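Long-range contacts in insecticidal crystal protein Cry7Cal (Bacillus thuringiensis, PDB 5ZI1), which acts as an insecticidal toxin against the migratory locust and probably binds receptors on target cells: residues Asp256-Thr261 against Ser359-Asn364; Ile263-Tyr268 against Ser400-Ser405; Asp310-Trp315 against Thr368-Val373. All blocks are in the same frame, centred on the assembly; numbering follows the deposited sequence.

Contact 1 of 3, residues Asp256-Thr261 against Ser359-Asn364; sequences DPIGLT and SIAAAN
L260 and A361-A363 make the closely fitted, buried part of this contact. CG of L260 lies anti to the backbone N (chi1 -180°), and CD2 beyond it comes within 3.5 Å of A363 CB. L260 CB rests on the strand backbone, 4.0 Å from A362 C. One step back, A361 CB meets chiefly main chain, 3.6 Å from G259 C. The CA atoms of L260 and A362 are 5.2 Å apart, and the short side chains of A361 and A363 are consistent with so near an approach.

I258, centre of an inverse gamma turn, is partly exposed where L260 and the alanines are buried. Its CG2 still comes 3.2 Å from S359 OG, while its apolar contact with A361 CB is a wider 4.2 Å. The loop packs here on strand 352-365 of the middle, beta-sheet domain (domain II) of the three-domain toxin; nearby, D256 forms salt bridges with R217 and R220 of helix 208-227 in the N-terminal helical domain.

Water 1 links the two backbones, accepting from L260 N at 2.9 Å and donating to A362 O. The loop is thus held to the strand by apolar fit and one shared water, not by direct strand pairing.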
loop_
_atom_site.group_PDB
_atom_site.type_symbol
_atom_site.label_atom_id
_atom_site.label_comp_id
_atom_site.label_asym_id
_atom_site.label_seq_id
_atom_site.Cartn_x
_atom_site.Cartn_y
_atom_site.Cartn_z
ATOM N N ASP A 256 13.162 -8.650 2.357
ATOM C CA ASP A 256 14.338 -9.174 1.663
ATOM C C ASP A 256 14.364 -10.699 1.734
ATOM O O ASP A 256 13.894 -11.294 2.713
ATOM C CB ASP A 256 15.628 -8.616 2.260
ATOM C CG ASP A 256 15.748 -7.115 2.088
ATOM O OD1 ASP A 256 14.944 -6.536 1.310
ATOM O OD2 ASP A 256 16.649 -6.515 2.723
ATOM N N PRO A 257 14.887 -11.365 0.706
ATOM C CA PRO A 257 14.925 -12.836 0.744
ATOM C C PRO A 257 15.706 -13.334 1.952
ATOM O O PRO A 257 16.665 -12.702 2.406
ATOM C CB PRO A 257 15.597 -13.213 -0.579
ATOM C CG PRO A 257 15.261 -11.994 -1.519
ATOM C CD PRO A 257 15.372 -10.814 -0.577
ATOM N N ILE A 258 15.246 -14.454 2.503
ATOM C CA ILE A 258 15.862 -15.030 3.708
ATOM C C ILE A 258 16.982 -15.930 3.208
ATOM O O ILE A 258 16.827 -17.135 3.010
ATOM C CB ILE A 258 14.852 -15.794 4.568
ATOM C CG1 ILE A 258 13.622 -14.943 4.900
ATOM C CG2 ILE A 258 15.515 -16.307 5.837
ATOM C CD1 ILE A 258 12.572 -15.775 5.605
ATOM N N GLY A 259 18.135 -15.316 2.963
ATOM C CA GLY A 259 19.298 -16.036 2.500
ATOM C C GLY A 259 20.523 -15.523 3.229
ATOM O O GLY A 259 20.495 -14.466 3.862
ATOM N N LEU A 260 21.605 -16.296 3.143
ATOM C CA LEU A 260 22.822 -15.926 3.853
ATOM C C LEU A 260 23.509 -14.749 3.167
ATOM O O LEU A 260 23.751 -14.777 1.960
ATOM C CB LEU A 260 23.767 -17.115 3.928
ATOM C CG LEU A 260 25.083 -16.861 4.660
ATOM C CD1 LEU A 260 24.836 -16.660 6.156
ATOM C CD2 LEU A 260 26.016 -18.038 4.423
ATOM N N THR A 261 23.800 -13.706 3.938
ATOM C CA THR A 261 24.660 -12.615 3.510
ATOM C C THR A 261 25.544 -12.200 4.679
ATOM O O THR A 261 25.273 -12.530 5.841
ATOM C CB THR A 261 23.880 -11.365 3.028
ATOM O OG1 THR A 261 23.161 -10.799 4.133
ATOM C CG2 THR A 261 22.929 -11.701 1.903
ATOM N N SER A 359 14.016 -15.517 11.664
ATOM C CA SER A 359 14.562 -16.615 10.878
ATOM C C SER A 359 16.068 -16.741 11.088
ATOM O O SER A 359 16.748 -15.775 11.439
ATOM C CB SER A 359 14.260 -16.435 9.382
ATOM O OG SER A 359 14.937 -15.301 8.858
ATOM N N ILE A 360 16.577 -17.953 10.872
ATOM C CA ILE A 360 18.015 -18.208 10.766
ATOM C C ILE A 360 18.294 -18.600 9.326
ATOM O O ILE A 360 17.690 -19.547 8.810
ATOM C CB ILE A 360 18.515 -19.320 11.716
ATOM C CG1 ILE A 360 18.155 -19.048 13.176
ATOM C CG2 ILE A 360 20.068 -19.462 11.615
ATOM C CD1 ILE A 360 18.969 -17.941 13.799
ATOM N N ALA A 361 19.215 -17.891 8.687
ATOM C CA ALA A 361 19.663 -18.240 7.347
ATOM C C ALA A 361 21.077 -18.808 7.424
ATOM O O ALA A 361 21.894 -18.361 8.237
ATOM C CB ALA A 361 19.623 -17.021 6.406
ATOM N N ALA A 362 21.349 -19.803 6.582
ATOM C CA ALA A 362 22.660 -20.423 6.490
ATOM C C ALA A 362 22.872 -20.866 5.049
ATOM O O ALA A 362 21.932 -20.904 4.241
ATOM C CB ALA A 362 22.789 -21.614 7.454
ATOM N N ALA A 363 24.123 -21.206 4.741
ATOM C CA ALA A 363 24.505 -21.734 3.437
ATOM C C ALA A 363 25.812 -22.504 3.574
ATOM O O ALA A 363 26.606 -22.261 4.479
ATOM C CB ALA A 363 24.675 -20.624 2.396
ATOM N N ASN A 364 26.044 -23.410 2.635
ATOM C CA ASN A 364 27.309 -24.123 2.572
ATOM C C ASN A 364 27.652 -24.367 1.116
ATOM O O ASN A 364 26.843 -24.945 0.383
ATOM C CB ASN A 364 27.234 -25.450 3.313
ATOM C CG ASN A 364 28.550 -26.170 3.294
ATOM O OD1 ASN A 364 28.846 -26.943 2.380
ATOM N ND2 ASN A 364 29.367 -25.901 4.295
HETATM O O HOH W 1 21.141 -18.997 2.244
#

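Contact 2 of 3, residues Ile263-Tyr268 against Ser400-Ser405; sequences INETKY and SSKCKS
K402 NZ donates to E265 OE2 at 3.2 Å, a salt bridge that uses the syn lone pair of the carboxylate. E265 OE1 is nearer to K402 CE, 3.3 Å away, than to NZ. Both partners are only partly exposed, and their side chains cross at about a right angle.

The aliphatic length of K402 carries much of the remaining contact. Its CB sits over the face of the Y268 ring, 3.8 Å from the centroid and 8° off the normal, which meets the geometry of a CH-pi contact. CG is 3.7 Å from Y268 CE2. A bend at chi2 (-56°) then sets CD beside the branched I263, 3.9 Å from I263 CG2. The opposite face of the tyrosine ring is covered by K267 CG, and E265 OE1 lies in plane at its edge; the ring is therefore sandwiched between two lysine chains. Beyond the ring, Y268 OH is hydrogen-bonded to D310 OD2. I263 CD1 reaches across to main chain, 3.4 Å from S401 O.

Both segments belong to the beta-sheet domain II of the three-domain Cry fold. Residues 263-268 lie in the loop between strand 252-254 and helix 279-286, and K267 pairs through its backbone with K365. The short 3-10 turn 400-402 leads into strand 404-407, an outermost strand of its sheet, whose K404 bonds by backbone to A361 of strand 352-365.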
loop_
_atom_site.group_PDB
_atom_site.type_symbol
_atom_site.label_atom_id
_atom_site.label_comp_id
_atom_site.label_asym_id
_atom_site.label_seq_id
_atom_site.Cartn_x
_atom_site.Cartn_y
_atom_site.Cartn_z
ATOM N N ILE A 263 28.684 -12.883 5.636
ATOM C CA ILE A 263 29.791 -13.681 6.175
ATOM C C ILE A 263 31.034 -13.559 5.296
ATOM O O ILE A 263 32.140 -13.332 5.792
ATOM C CB ILE A 263 29.363 -15.158 6.342
ATOM C CG1 ILE A 263 28.025 -15.274 7.076
ATOM C CG2 ILE A 263 30.419 -15.937 7.105
ATOM C CD1 ILE A 263 28.008 -14.600 8.413
ATOM N N ASN A 264 30.842 -13.698 3.982
ATOM C CA ASN A 264 31.863 -13.511 2.950
ATOM C C ASN A 264 33.134 -14.307 3.275
ATOM O O ASN A 264 34.208 -13.777 3.566
ATOM C CB ASN A 264 32.121 -12.017 2.735
ATOM C CG ASN A 264 30.827 -11.257 2.408
ATOM O OD1 ASN A 264 30.262 -10.579 3.270
ATOM N ND2 ASN A 264 30.330 -11.411 1.171
ATOM N N GLU A 265 32.938 -15.626 3.230
ATOM C CA GLU A 265 33.992 -16.626 3.203
ATOM C C GLU A 265 33.630 -17.615 2.107
ATOM O O GLU A 265 32.451 -17.810 1.804
ATOM C CB GLU A 265 34.146 -17.338 4.569
ATOM C CG GLU A 265 34.648 -16.405 5.658
ATOM C CD GLU A 265 34.546 -16.987 7.046
ATOM O OE1 GLU A 265 34.270 -18.200 7.173
ATOM O OE2 GLU A 265 34.737 -16.222 8.018
ATOM N N THR A 266 34.646 -18.226 1.495
ATOM C CA THR A 266 34.377 -19.052 0.321
ATOM C C THR A 266 33.378 -20.160 0.625
ATOM O O THR A 266 32.646 -20.593 -0.271
ATOM C CB THR A 266 35.670 -19.651 -0.233
ATOM O OG1 THR A 266 35.998 -20.834 0.499
ATOM C CG2 THR A 266 36.809 -18.661 -0.126
ATOM N N LYS A 267 33.310 -20.615 1.881
ATOM C CA LYS A 267 32.378 -21.682 2.223
ATOM C C LYS A 267 30.986 -21.140 2.546
ATOM O O LYS A 267 29.980 -21.823 2.316
ATOM C CB LYS A 267 32.920 -22.479 3.406
ATOM C CG LYS A 267 32.152 -23.724 3.718
ATOM C CD LYS A 267 33.067 -24.766 4.352
ATOM C CE LYS A 267 32.324 -25.536 5.425
ATOM N NZ LYS A 267 33.220 -26.442 6.239
ATOM N N TYR A 268 30.909 -19.930 3.081
ATOM C CA TYR A 268 29.642 -19.309 3.447
ATOM C C TYR A 268 29.408 -18.051 2.604
ATOM O O TYR A 268 29.380 -16.935 3.131
ATOM C CB TYR A 268 29.651 -18.995 4.939
ATOM C CG TYR A 268 29.951 -20.210 5.795
ATOM C CD1 TYR A 268 29.024 -21.234 5.914
ATOM C CD2 TYR A 268 31.162 -20.338 6.477
ATOM C CE1 TYR A 268 29.281 -22.347 6.676
ATOM C CE2 TYR A 268 31.429 -21.449 7.253
ATOM C CZ TYR A 268 30.485 -22.451 7.349
ATOM O OH TYR A 268 30.727 -23.573 8.111
ATOM N N SER A 400 27.313 -20.251 14.900
ATOM C CA SER A 400 26.333 -19.174 14.856
ATOM C C SER A 400 26.859 -17.954 14.125
ATOM O O SER A 400 26.084 -17.247 13.467
ATOM C CB SER A 400 25.927 -18.797 16.271
ATOM O OG SER A 400 25.287 -19.899 16.875
ATOM N N SER A 401 28.162 -17.687 14.233
ATOM C CA SER A 401 28.758 -16.540 13.564
ATOM C C SER A 401 28.857 -16.737 12.059
ATOM O O SER A 401 29.232 -15.798 11.353
ATOM C CB SER A 401 30.143 -16.248 14.137
ATOM O OG SER A 401 31.086 -17.215 13.709
ATOM N N LYS A 402 28.543 -17.926 11.555
ATOM C CA LYS A 402 28.481 -18.180 10.125
ATOM C C LYS A 402 27.050 -18.198 9.604
ATOM O O LYS A 402 26.823 -18.569 8.448
ATOM C CB LYS A 402 29.178 -19.501 9.789
ATOM C CG LYS A 402 30.607 -19.622 10.334
ATOM C CD LYS A 402 31.518 -18.477 9.872
ATOM C CE LYS A 402 32.987 -18.806 10.168
ATOM N NZ LYS A 402 33.737 -17.623 10.697
ATOM N N CYS A 403 26.087 -17.843 10.444
ATOM C CA CYS A 403 24.678 -17.812 10.088
ATOM C C CYS A 403 24.191 -16.377 10.176
ATOM O O CYS A 403 24.860 -15.505 10.740
ATOM C CB CYS A 403 23.850 -18.727 11.006
ATOM S SG CYS A 403 24.436 -20.438 10.989
ATOM N N LYS A 404 23.012 -16.128 9.611
ATOM C CA LYS A 404 22.412 -14.806 9.682
ATOM C C LYS A 404 21.028 -14.941 10.278
ATOM O O LYS A 404 20.184 -15.676 9.747
ATOM C CB LYS A 404 22.353 -14.138 8.309
ATOM C CG LYS A 404 21.628 -12.810 8.356
ATOM C CD LYS A 404 21.595 -12.153 7.013
ATOM C CE LYS A 404 21.009 -10.750 7.118
ATOM N NZ LYS A 404 19.518 -10.777 7.210
ATOM N N SER A 405 20.807 -14.261 11.393
ATOM C CA SER A 405 19.485 -14.175 11.980
ATOM C C SER A 405 18.835 -12.865 11.549
ATOM O O SER A 405 19.513 -11.852 11.357
ATOM C CB SER A 405 19.561 -14.266 13.501
ATOM O OG SER A 405 20.318 -13.188 13.999
#

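Contact 3 of 3, residues Asp310-Trp315 against Thr368-Val373; sequences DRFAIW and TWYQAV
Strands 312-315 and 369-373 cross at 93°, their axes 5.3 Å apart at closest approach, with I314 and A372 nearest each other at 4.5 Å between CA atoms. At the crossing stands A372, whose CB lies 3.3 Å from A313 O and also touches F312 CD1 and I314 CG2; its small size is consistent with the near approach. F312 brings its ring edge to Y370 CB, with CE1 3.7 Å away. The two rings meet obliquely, planes at 75°. I314 CD1 touches the same tyrosine, 3.7 Å from Y370 CD1.

The two strands come from different four-stranded antiparallel sheets, each of order 3-2-1-4, the Greek-key arrangement of domain II in three-domain Cry toxins, where two such sheets and a third, smaller one form a beta prism. The contact thus lies between sheets rather than within one.

At the far end W315 NE1 donates to V373 O at 2.8 Å, with an N-H...O angle of 149°; the acceptor lies near the indole plane, at its edge. V373 CB packs beside the same nitrogen, and P448 of strand 448-454 touches both residues. Water 2 joins the backbones between them, accepting from W315 N and donating to Q371 O at 2.7 Å, with a weaker link from V373 N.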
loop_
_atom_site.group_PDB
_atom_site.type_symbol
_atom_site.label_atom_id
_atom_site.label_comp_id
_atom_site.label_asym_id
_atom_site.label_seq_id
_atom_site.Cartn_x
_atom_site.Cartn_y
_atom_site.Cartn_z
ATOM N N ASP A 310 29.714 -29.543 7.685
ATOM C CA ASP A 310 28.631 -29.210 8.596
ATOM C C ASP A 310 27.434 -30.096 8.280
ATOM O O ASP A 310 27.347 -30.704 7.204
ATOM C CB ASP A 310 28.192 -27.761 8.437
ATOM C CG ASP A 310 29.355 -26.793 8.380
ATOM O OD1 ASP A 310 30.232 -26.820 9.269
ATOM O OD2 ASP A 310 29.354 -25.966 7.437
ATOM N N ARG A 311 26.485 -30.141 9.209
ATOM C CA ARG A 311 25.231 -30.852 8.986
ATOM C C ARG A 311 24.085 -29.917 9.352
ATOM O O ARG A 311 24.174 -29.187 10.341
ATOM C CB ARG A 311 25.192 -32.190 9.783
ATOM C CG ARG A 311 23.814 -32.645 10.295
ATOM C CD ARG A 311 23.874 -34.096 10.878
ATOM N NE ARG A 311 23.958 -35.094 9.793
ATOM C CZ ARG A 311 22.996 -35.961 9.475
ATOM N NH1 ARG A 311 21.864 -35.962 10.172
ATOM N NH2 ARG A 311 23.166 -36.824 8.471
ATOM N N PHE A 312 23.035 -29.898 8.528
ATOM C CA PHE A 312 21.988 -28.882 8.639
ATOM C C PHE A 312 20.852 -29.215 7.693
ATOM O O PHE A 312 21.066 -29.802 6.631
ATOM C CB PHE A 312 22.512 -27.485 8.304
ATOM C CG PHE A 312 23.188 -27.418 6.980
ATOM C CD1 PHE A 312 22.454 -27.180 5.817
ATOM C CD2 PHE A 312 24.564 -27.621 6.887
ATOM C CE1 PHE A 312 23.076 -27.139 4.588
ATOM C CE2 PHE A 312 25.199 -27.565 5.655
ATOM C CZ PHE A 312 24.450 -27.329 4.495
ATOM N N ALA A 313 19.648 -28.805 8.079
ATOM C CA ALA A 313 18.488 -29.010 7.232
ATOM C C ALA A 313 18.400 -27.904 6.182
ATOM O O ALA A 313 18.900 -26.794 6.382
ATOM C CB ALA A 313 17.218 -29.055 8.074
ATOM N N ILE A 314 17.799 -28.253 5.037
ATOM C CA ILE A 314 17.460 -27.340 3.954
ATOM C C ILE A 314 16.046 -27.684 3.515
ATOM O O ILE A 314 15.637 -28.849 3.551
ATOM C CB ILE A 314 18.416 -27.447 2.741
ATOM C CG1 ILE A 314 18.303 -28.840 2.110
ATOM C CG2 ILE A 314 19.866 -27.115 3.115
ATOM C CD1 ILE A 314 19.068 -29.004 0.807
ATOM N N TRP A 315 15.295 -26.668 3.073
ATOM C CA TRP A 315 13.941 -26.943 2.603
ATOM C C TRP A 315 14.011 -27.693 1.287
ATOM O O TRP A 315 14.817 -27.366 0.420
ATOM C CB TRP A 315 13.121 -25.662 2.385
ATOM C CG TRP A 315 12.943 -24.771 3.561
ATOM C CD1 TRP A 315 13.631 -24.811 4.732
ATOM C CD2 TRP A 315 12.019 -23.687 3.675
ATOM N NE1 TRP A 315 13.196 -23.818 5.572
ATOM C CE2 TRP A 315 12.198 -23.119 4.949
ATOM C CE3 TRP A 315 11.047 -23.154 2.828
ATOM C CZ2 TRP A 315 11.455 -22.034 5.392
ATOM C CZ3 TRP A 315 10.304 -22.078 3.272
ATOM C CH2 TRP A 315 10.511 -21.530 4.540
ATOM N N THR A 368 28.750 -28.945 -3.611
ATOM C CA THR A 368 27.551 -28.302 -4.121
ATOM C C THR A 368 27.235 -27.124 -3.212
ATOM O O THR A 368 27.925 -26.881 -2.219
ATOM C CB THR A 368 26.373 -29.275 -4.208
ATOM O OG1 THR A 368 25.286 -28.631 -4.882
ATOM C CG2 THR A 368 25.922 -29.711 -2.821
ATOM N N TRP A 369 26.186 -26.376 -3.558
ATOM C CA TRP A 369 25.898 -25.091 -2.930
ATOM C C TRP A 369 24.510 -25.166 -2.299
ATOM O O TRP A 369 23.499 -25.173 -3.008
ATOM C CB TRP A 369 26.013 -23.975 -3.967
ATOM C CG TRP A 369 26.067 -22.592 -3.413
ATOM C CD1 TRP A 369 25.864 -22.219 -2.119
ATOM C CD2 TRP A 369 26.342 -21.385 -4.145
ATOM N NE1 TRP A 369 25.996 -20.854 -1.996
ATOM C CE2 TRP A 369 26.283 -20.319 -3.228
ATOM C CE3 TRP A 369 26.628 -21.104 -5.485
ATOM C CZ2 TRP A 369 26.497 -18.990 -3.610
ATOM C CZ3 TRP A 369 26.851 -19.782 -5.860
ATOM C CH2 TRP A 369 26.788 -18.746 -4.926
ATOM N N TYR A 370 24.463 -25.257 -0.972
ATOM C CA TYR A 370 23.226 -25.391 -0.216
ATOM C C TYR A 370 22.777 -24.044 0.331
ATOM O O TYR A 370 23.595 -23.210 0.724
ATOM C CB TYR A 370 23.395 -26.371 0.958
ATOM C CG TYR A 370 23.605 -27.816 0.551
ATOM C CD1 TYR A 370 22.615 -28.513 -0.129
ATOM C CD2 TYR A 370 24.789 -28.490 0.865
ATOM C CE1 TYR A 370 22.793 -29.828 -0.500
ATOM C CE2 TYR A 370 24.978 -29.802 0.503
ATOM C CZ TYR A 370 23.978 -30.472 -0.177
ATOM O OH TYR A 370 24.154 -31.788 -0.544
ATOM N N GLN A 371 21.461 -23.843 0.379
ATOM C CA GLN A 371 20.877 -22.694 1.059
ATOM C C GLN A 371 19.936 -23.229 2.122
ATOM O O GLN A 371 19.149 -24.145 1.853
ATOM C CB GLN A 371 20.134 -21.773 0.085
ATOM C CG GLN A 371 20.823 -21.621 -1.236
ATOM C CD GLN A 371 21.996 -20.659 -1.200
ATOM O OE1 GLN A 371 22.153 -19.848 -0.274
ATOM N NE2 GLN A 371 22.825 -20.734 -2.225
ATOM N N ALA A 372 20.021 -22.674 3.327
ATOM C CA ALA A 372 19.357 -23.283 4.469
ATOM C C ALA A 372 18.602 -22.234 5.267
ATOM O O ALA A 372 19.145 -21.168 5.578
ATOM C CB ALA A 372 20.380 -24.012 5.364
ATOM N N VAL A 373 17.354 -22.548 5.599
ATOM C CA VAL A 373 16.593 -21.820 6.609
ATOM C C VAL A 373 16.161 -22.831 7.669
ATOM O O VAL A 373 15.032 -23.347 7.622
ATOM C CB VAL A 373 15.390 -21.090 5.990
ATOM C CG1 VAL A 373 14.626 -20.353 7.077
ATOM C CG2 VAL A 373 15.862 -20.120 4.868
HETATM O O HOH W 2 16.606 -24.088 2.630
#

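In the fold
Contacts 1 and 3 are buried, whereas contact 2 lies at the surface, and their chemistry follows suit: contacts 1 and 3 combine apolar side chains with a bridging water, contact 3 adding a direct indole-to-carbonyl bond, and contact 2 has a salt bridge and a CH-pi contact. All three reach one sheet, in which strand 352-365 stands between 404-407 and 369-382. The pairs A361 N to K404 O and A362 O to A372 N, probable hydrogen bonds, tie contact 1 to contacts 2 and 3 respectively. Contact 1 lays the loop after strand 252-254 on strand 352-365, contact 2 on the turn leading into edge strand 404-407; contact 3 instead joins the sheet to a second one. Their centres are about 9 to 12 Å apart.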